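Local coordinates for protein DR hemagglutinin structural subunit (Escherichia coli, PDB 1UT1) that forms the adhesive subunit of Dr fimbriae, binding the Dr blood group antigen and mediating adherence of uropathogenic bacteria to the upper urinary tract, at the interface of chains A and B. Sequence-based numbering; all coordinates share one arbitrary frame. Chains: chain A/B, DR hemagglutinin structural subunit.

Contact 1: the interface of chains A and B. Residues chain A 25-26, 28-31; chain B 14-16, 56-58, 60, 66, 143-144.
The guanidinium of A:Arg31, poorly ordered, meets the carboxamide carbon of A:Gln29 at its edge, within its own plane. The amide NE2 of A:Gln29 donates to OG1 of A:Thr25 at 2.9 Å, 14° out of the amide plane. OG1 of A:Thr25 in turn donates a hydrogen bond to a lone pair of A:Glu26 O, so the flat amide is fixed by a short relay. With CG anti to the backbone N (chi1 180°), the A:Gln29 chain runs out alongside B:Leu58, and its OE1 touches CD2 of B:Leu58.

Strand 29-32 of chain A is bonded on both edges. On one, A:Gln29 N points nearly along the C=O axis of B:Leu58 O at 2.8 Å; on the other, A:Val30 N reaches a lone pair of B:Ser14 O at 3.0 Å. The B:Ser14 hydroxyl, anti to its backbone N (chi1 178°), accepts from A:Glu26 N and donates to A:Cys28 O. A:Val30 lays CB and CG1 against CA of B:Gly143 and brings CG2 toward the carbonyl oxygen of B:Gly144. A disulfide joins A:Cys28 SG to B:Cys60 SG at 2.0 Å, linking the two chains covalently. In the fold, the chain A segment lies between strand 49-58 of chain B, antiparallel to it, and the 14-16 stretch, which it meets in parallel.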
loop_
_atom_site.group_PDB
_atom_site.type_symbol
_atom_site.label_atom_id
_atom_site.label_comp_id
_atom_site.label_asym_id
_atom_site.label_seq_id
_atom_site.Cartn_x
_atom_site.Cartn_y
_atom_site.Cartn_z
ATOM N N THR A 25 0.380 -15.645 -14.131
ATOM C CA THR A 25 -0.278 -15.372 -15.397
ATOM C C THR A 25 -0.347 -16.608 -16.299
ATOM O O THR A 25 0.235 -17.671 -15.981
ATOM C CB THR A 25 0.461 -14.254 -16.161
ATOM O OG1 THR A 25 1.642 -14.781 -16.801
ATOM C CG2 THR A 25 0.847 -13.116 -15.215
ATOM N N GLU A 26 -0.983 -16.433 -17.468
ATOM C CA GLU A 26 -0.916 -17.451 -18.513
ATOM C C GLU A 26 0.331 -17.133 -19.363
ATOM O O GLU A 26 1.036 -16.167 -19.091
ATOM C CB GLU A 26 -2.167 -17.392 -19.393
ATOM C CG GLU A 26 -3.428 -17.804 -18.707
ATOM C CD GLU A 26 -4.533 -18.109 -19.689
ATOM O OE1 GLU A 26 -4.321 -17.903 -20.901
ATOM O OE2 GLU A 26 -5.628 -18.503 -19.241
ATOM N N CYS A 28 0.422 -15.894 -22.430
ATOM C CA CYS A 28 0.222 -14.530 -23.002
ATOM C C CYS A 28 0.063 -13.646 -21.781
ATOM O O CYS A 28 -0.896 -13.798 -21.026
ATOM C CB CYS A 28 -1.046 -14.473 -23.850
ATOM S SG CYS A 28 -1.630 -12.778 -24.299
ATOM N N GLN A 29 1.110 -12.880 -21.498
ATOM C CA GLN A 29 1.245 -12.147 -20.241
ATOM C C GLN A 29 1.317 -10.659 -20.554
ATOM O O GLN A 29 2.209 -10.228 -21.274
ATOM C CB GLN A 29 2.562 -12.604 -19.592
ATOM C CG GLN A 29 2.913 -11.966 -18.266
ATOM C CD GLN A 29 4.267 -12.450 -17.752
ATOM O OE1 GLN A 29 5.295 -11.966 -18.197
ATOM N NE2 GLN A 29 4.264 -13.492 -16.888
ATOM N N VAL A 30 0.429 -9.862 -19.945
ATOM C CA VAL A 30 0.404 -8.430 -20.233
ATOM C C VAL A 30 0.761 -7.634 -18.989
ATOM O O VAL A 30 -0.028 -7.589 -18.026
ATOM C CB VAL A 30 -0.965 -8.023 -20.734
ATOM C CG1 VAL A 30 -0.970 -6.545 -21.098
ATOM C CG2 VAL A 30 -1.367 -8.929 -21.977
ATOM N N ARG A 31 1.965 -7.060 -18.993
ATOM C CA ARG A 31 2.486 -6.310 -17.836
ATOM C C ARG A 31 1.973 -4.888 -17.947
ATOM O O ARG A 31 2.095 -4.257 -18.984
ATOM C CB ARG A 31 4.048 -6.308 -17.809
ATOM C CG ARG A 31 4.716 -7.675 -17.927
ATOM C CD ARG A 31 4.573 -8.479 -16.646
ATOM N NE ARG A 31 5.705 -8.305 -15.737
ATOM C CZ ARG A 31 6.565 -9.269 -15.420
ATOM N NH1 ARG A 31 6.451 -10.471 -15.971
ATOM N NH2 ARG A 31 7.550 -9.026 -14.566
ATOM N N SER B 14 -4.567 -12.035 -17.235
ATOM C CA SER B 14 -3.279 -12.687 -17.403
ATOM C C SER B 14 -2.237 -11.626 -17.538
ATOM O O SER B 14 -1.950 -11.161 -18.632
ATOM C CB SER B 14 -3.275 -13.589 -18.642
ATOM O OG SER B 14 -1.985 -14.170 -18.780
ATOM N N GLY B 15 -1.792 -11.116 -16.405
ATOM C CA GLY B 15 -0.840 -10.019 -16.423
ATOM C C GLY B 15 -0.823 -9.324 -15.070
ATOM O O GLY B 15 -1.341 -9.842 -14.080
ATOM N N THR B 16 -0.211 -8.153 -15.040
ATOM C CA THR B 16 -0.119 -7.386 -13.810
ATOM C C THR B 16 -1.091 -6.183 -13.832
ATOM O O THR B 16 -1.818 -5.956 -14.802
ATOM C CB THR B 16 1.320 -6.955 -13.546
ATOM O OG1 THR B 16 1.775 -6.113 -14.606
ATOM C CG2 THR B 16 2.226 -8.190 -13.443
ATOM N N GLN B 56 3.320 -3.857 -21.607
ATOM C CA GLN B 56 4.200 -4.735 -22.390
ATOM C C GLN B 56 3.649 -6.140 -22.339
ATOM O O GLN B 56 3.608 -6.783 -21.263
ATOM C CB GLN B 56 5.645 -4.730 -21.869
ATOM C CG GLN B 56 6.596 -5.634 -22.727
ATOM C CD GLN B 56 6.726 -5.155 -24.182
ATOM O OE1 GLN B 56 7.302 -4.100 -24.438
ATOM N NE2 GLN B 56 6.091 -5.881 -25.128
ATOM N N ALA B 57 3.186 -6.600 -23.493
ATOM C CA ALA B 57 2.727 -7.966 -23.643
ATOM C C ALA B 57 3.847 -8.859 -24.179
ATOM O O ALA B 57 4.621 -8.455 -25.029
ATOM C CB ALA B 57 1.541 -8.005 -24.592
ATOM N N LEU B 58 3.848 -10.107 -23.741
ATOM C CA LEU B 58 4.738 -11.129 -24.285
ATOM C C LEU B 58 3.971 -12.461 -24.331
ATOM O O LEU B 58 3.059 -12.678 -23.523
ATOM C CB LEU B 58 6.026 -11.228 -23.453
ATOM C CG LEU B 58 6.076 -12.126 -22.224
ATOM C CD1 LEU B 58 6.761 -13.468 -22.592
ATOM C CD2 LEU B 58 6.850 -11.426 -21.104
ATOM N N CYS B 60 1.899 -13.218 -26.692
ATOM C CA CYS B 60 0.552 -12.892 -27.179
ATOM C C CYS B 60 0.435 -12.819 -28.703
ATOM O O CYS B 60 -0.442 -12.147 -29.241
ATOM C CB CYS B 60 0.055 -11.575 -26.550
ATOM S SG CYS B 60 0.004 -11.642 -24.725
ATOM N N ALA B 66 -5.300 -6.933 -23.830
ATOM C CA ALA B 66 -6.415 -6.223 -23.239
ATOM C C ALA B 66 -6.088 -5.688 -21.887
ATOM O O ALA B 66 -5.269 -6.259 -21.175
ATOM C CB ALA B 66 -7.654 -7.124 -23.156
ATOM N N GLY B 143 -3.873 -6.322 -16.822
ATOM C CA GLY B 143 -3.551 -6.887 -18.128
ATOM C C GLY B 143 -4.145 -8.268 -18.340
ATOM O O GLY B 143 -4.297 -9.057 -17.402
ATOM N N GLY B 144 -4.478 -8.564 -19.590
ATOM C CA GLY B 144 -4.960 -9.900 -19.945
ATOM C C GLY B 144 -5.131 -9.925 -21.455
ATOM O O GLY B 144 -4.509 -9.149 -22.160
#

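Contact 2: the interface of chains A and B. Residues chain A 23, 31-33, 36, 38; chain B 16-18, 53-55, 67, 141.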
loop_
_atom_site.group_PDB
_atom_site.type_symbol
_atom_site.label_atom_id
_atom_site.label_comp_id
_atom_site.label_asym_id
_atom_site.label_seq_id
_atom_site.Cartn_x
_atom_site.Cartn_y
_atom_site.Cartn_z
ATOM N N THR A 23 2.374 -12.416 -8.848
ATOM C CA THR A 23 1.265 -12.461 -9.780
ATOM C C THR A 23 1.502 -13.629 -10.741
ATOM O O THR A 23 2.573 -13.742 -11.361
ATOM C CB THR A 23 1.136 -11.151 -10.562
ATOM O OG1 THR A 23 0.797 -10.096 -9.644
ATOM C CG2 THR A 23 0.061 -11.284 -11.638
ATOM N N ARG A 31 1.965 -7.060 -18.993
ATOM C CA ARG A 31 2.486 -6.310 -17.836
ATOM C C ARG A 31 1.973 -4.888 -17.947
ATOM O O ARG A 31 2.095 -4.257 -18.984
ATOM C CB ARG A 31 4.048 -6.308 -17.809
ATOM C CG ARG A 31 4.716 -7.675 -17.927
ATOM C CD ARG A 31 4.573 -8.479 -16.646
ATOM N NE ARG A 31 5.705 -8.305 -15.737
ATOM C CZ ARG A 31 6.565 -9.269 -15.420
ATOM N NH1 ARG A 31 6.451 -10.471 -15.971
ATOM N NH2 ARG A 31 7.550 -9.026 -14.566
ATOM N N VAL A 32 1.325 -4.422 -16.892
ATOM C CA VAL A 32 0.767 -3.087 -16.856
ATOM C C VAL A 32 1.430 -2.311 -15.728
ATOM O O VAL A 32 1.403 -2.735 -14.568
ATOM C CB VAL A 32 -0.735 -3.141 -16.605
ATOM C CG1 VAL A 32 -1.351 -1.710 -16.603
ATOM C CG2 VAL A 32 -1.405 -4.049 -17.646
ATOM N N GLY A 33 2.026 -1.175 -16.076
ATOM C CA GLY A 33 2.631 -0.298 -15.082
ATOM C C GLY A 33 3.979 -0.797 -14.630
ATOM O O GLY A 33 4.639 -1.580 -15.307
ATOM N N THR A 36 6.643 -5.666 -11.485
ATOM C CA THR A 36 6.378 -6.384 -10.248
ATOM C C THR A 36 6.680 -7.856 -10.505
ATOM O O THR A 36 6.800 -8.274 -11.652
ATOM C CB THR A 36 4.921 -6.210 -9.766
ATOM O OG1 THR A 36 4.017 -6.680 -10.770
ATOM C CG2 THR A 36 4.619 -4.740 -9.474
ATOM N N ALA A 38 6.182 -11.306 -11.400
ATOM C CA ALA A 38 5.162 -12.122 -12.070
ATOM C C ALA A 38 5.788 -13.374 -12.673
ATOM O O ALA A 38 6.918 -13.321 -13.160
ATOM C CB ALA A 38 4.476 -11.321 -13.160
ATOM N N THR B 16 -0.211 -8.153 -15.040
ATOM C CA THR B 16 -0.119 -7.386 -13.810
ATOM C C THR B 16 -1.091 -6.183 -13.832
ATOM O O THR B 16 -1.818 -5.956 -14.802
ATOM C CB THR B 16 1.320 -6.955 -13.546
ATOM O OG1 THR B 16 1.775 -6.113 -14.606
ATOM C CG2 THR B 16 2.226 -8.190 -13.443
ATOM N N THR B 17 -1.131 -5.457 -12.723
ATOM C CA THR B 17 -2.102 -4.379 -12.541
ATOM C C THR B 17 -1.373 -3.064 -12.300
ATOM O O THR B 17 -0.434 -2.997 -11.517
ATOM C CB THR B 17 -2.987 -4.687 -11.286
ATOM O OG1 THR B 17 -3.732 -5.892 -11.507
ATOM C CG2 THR B 17 -3.976 -3.509 -10.961
ATOM N N GLY B 18 -1.805 -2.027 -12.996
ATOM C CA GLY B 18 -1.233 -0.707 -12.845
ATOM C C GLY B 18 -2.317 0.203 -12.256
ATOM O O GLY B 18 -3.467 0.137 -12.653
ATOM N N VAL B 53 0.357 5.005 -18.655
ATOM C CA VAL B 53 0.428 3.640 -18.140
ATOM C C VAL B 53 1.212 2.788 -19.154
ATOM O O VAL B 53 0.839 2.692 -20.333
ATOM C CB VAL B 53 -0.984 3.052 -17.972
ATOM C CG1 VAL B 53 -0.913 1.572 -17.464
ATOM C CG2 VAL B 53 -1.781 3.926 -17.002
ATOM N N THR B 54 2.319 2.214 -18.720
ATOM C CA THR B 54 3.125 1.424 -19.653
ATOM C C THR B 54 2.531 0.020 -19.778
ATOM O O THR B 54 2.047 -0.545 -18.804
ATOM C CB THR B 54 4.606 1.319 -19.203
ATOM O OG1 THR B 54 4.655 0.746 -17.904
ATOM C CG2 THR B 54 5.271 2.689 -19.175
ATOM N N VAL B 55 2.558 -0.529 -20.987
ATOM C CA VAL B 55 2.007 -1.858 -21.221
ATOM C C VAL B 55 3.006 -2.649 -22.056
ATOM O O VAL B 55 3.505 -2.165 -23.084
ATOM C CB VAL B 55 0.677 -1.783 -22.017
ATOM C CG1 VAL B 55 0.175 -3.189 -22.395
ATOM C CG2 VAL B 55 -0.384 -0.998 -21.222
ATOM N N LEU B 67 -6.804 -4.635 -21.501
ATOM C CA LEU B 67 -6.739 -4.091 -20.128
ATOM C C LEU B 67 -8.153 -4.077 -19.573
ATOM O O LEU B 67 -9.080 -3.692 -20.282
ATOM C CB LEU B 67 -6.198 -2.655 -20.122
ATOM C CG LEU B 67 -4.778 -2.406 -20.643
ATOM C CD1 LEU B 67 -3.754 -3.095 -19.805
ATOM C CD2 LEU B 67 -4.655 -2.789 -22.080
ATOM N N LEU B 141 -6.012 -0.794 -13.693
ATOM C CA LEU B 141 -6.122 -1.555 -14.959
ATOM C C LEU B 141 -5.333 -2.828 -14.855
ATOM O O LEU B 141 -4.172 -2.791 -14.481
ATOM C CB LEU B 141 -5.565 -0.746 -16.121
ATOM C CG LEU B 141 -6.349 0.560 -16.366
ATOM C CD1 LEU B 141 -5.569 1.468 -17.333
ATOM C CD2 LEU B 141 -7.740 0.193 -16.929
HETATM O O HOH W 1 2.364 -3.021 -12.031
HETATM O O HOH W 2 0.990 -5.619 -10.456
#
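A:Val32 is the tight core of this contact, a valine inserted from the end of strand 29-32 among apolar groups of chain B. Its two methyls diverge: CG1, anti to the backbone N (chi1 -178°), presses on CG1 of B:Val53 at 3.4 Å, and CG2, beside the backbone N, meets CD1 of B:Leu67 at 3.3 Å. Both pairs cross obliquely and are closer than ordinary van der Waals packing. The CB and CG2 atoms also lie against the carbonyl of B:Thr16, so the isopropyl group is gripped from several directions.

The backbone is pinned on both sides of this plug. A:Val32 N donates to the B:Thr16 hydroxyl, OG1, at 2.9 Å, while A:Gly33 N sends a nearly straight bond (176° at H) into the carbonyl plane of B:Thr54.

Toward A:Thr36, which is poorly ordered, the fit loosens and water enters. With OG1 in the crowded position between backbone N and carbonyl carbon (chi1 62°), B:Thr16 puts CG2 beside its backbone N, facing CB of A:Ala38 at 3.9 Å and passing OG1 of A:Thr36, the two threonines running in opposite directions. A:Ala38 CB in turn lies over one face of the poorly ordered A:Arg31 guanidinium, toward its rim. Water 2 connects the A:Thr36 hydroxyl with the backbone of B:Thr17. Water 1 bridges two carbonyls, sitting 2.7 Å from A:Val32 O and 2.8 Å from B:Thr17 O.

Contact 1 and contact 2 are neighbouring stretches of one interface in which strand 29-32 of chain A enters the sheet of chain B, their C-alpha centres about 8 Å apart. They share A:Arg31 and B:Thr16, and both use strands 16-25, 49-58 and 135-146 of chain B. Contact 1 supplies most of the direct backbone bonding and the covalent lock, whereas contact 2 supplies the hydrophobic plug and a hydrated margin. An internal strand inserted into a neighbour is reminiscent of a domain swap and only loosely of donor-strand complementation. The deposited assembly holds three copies, and this pairing may not be the one used in the fimbria.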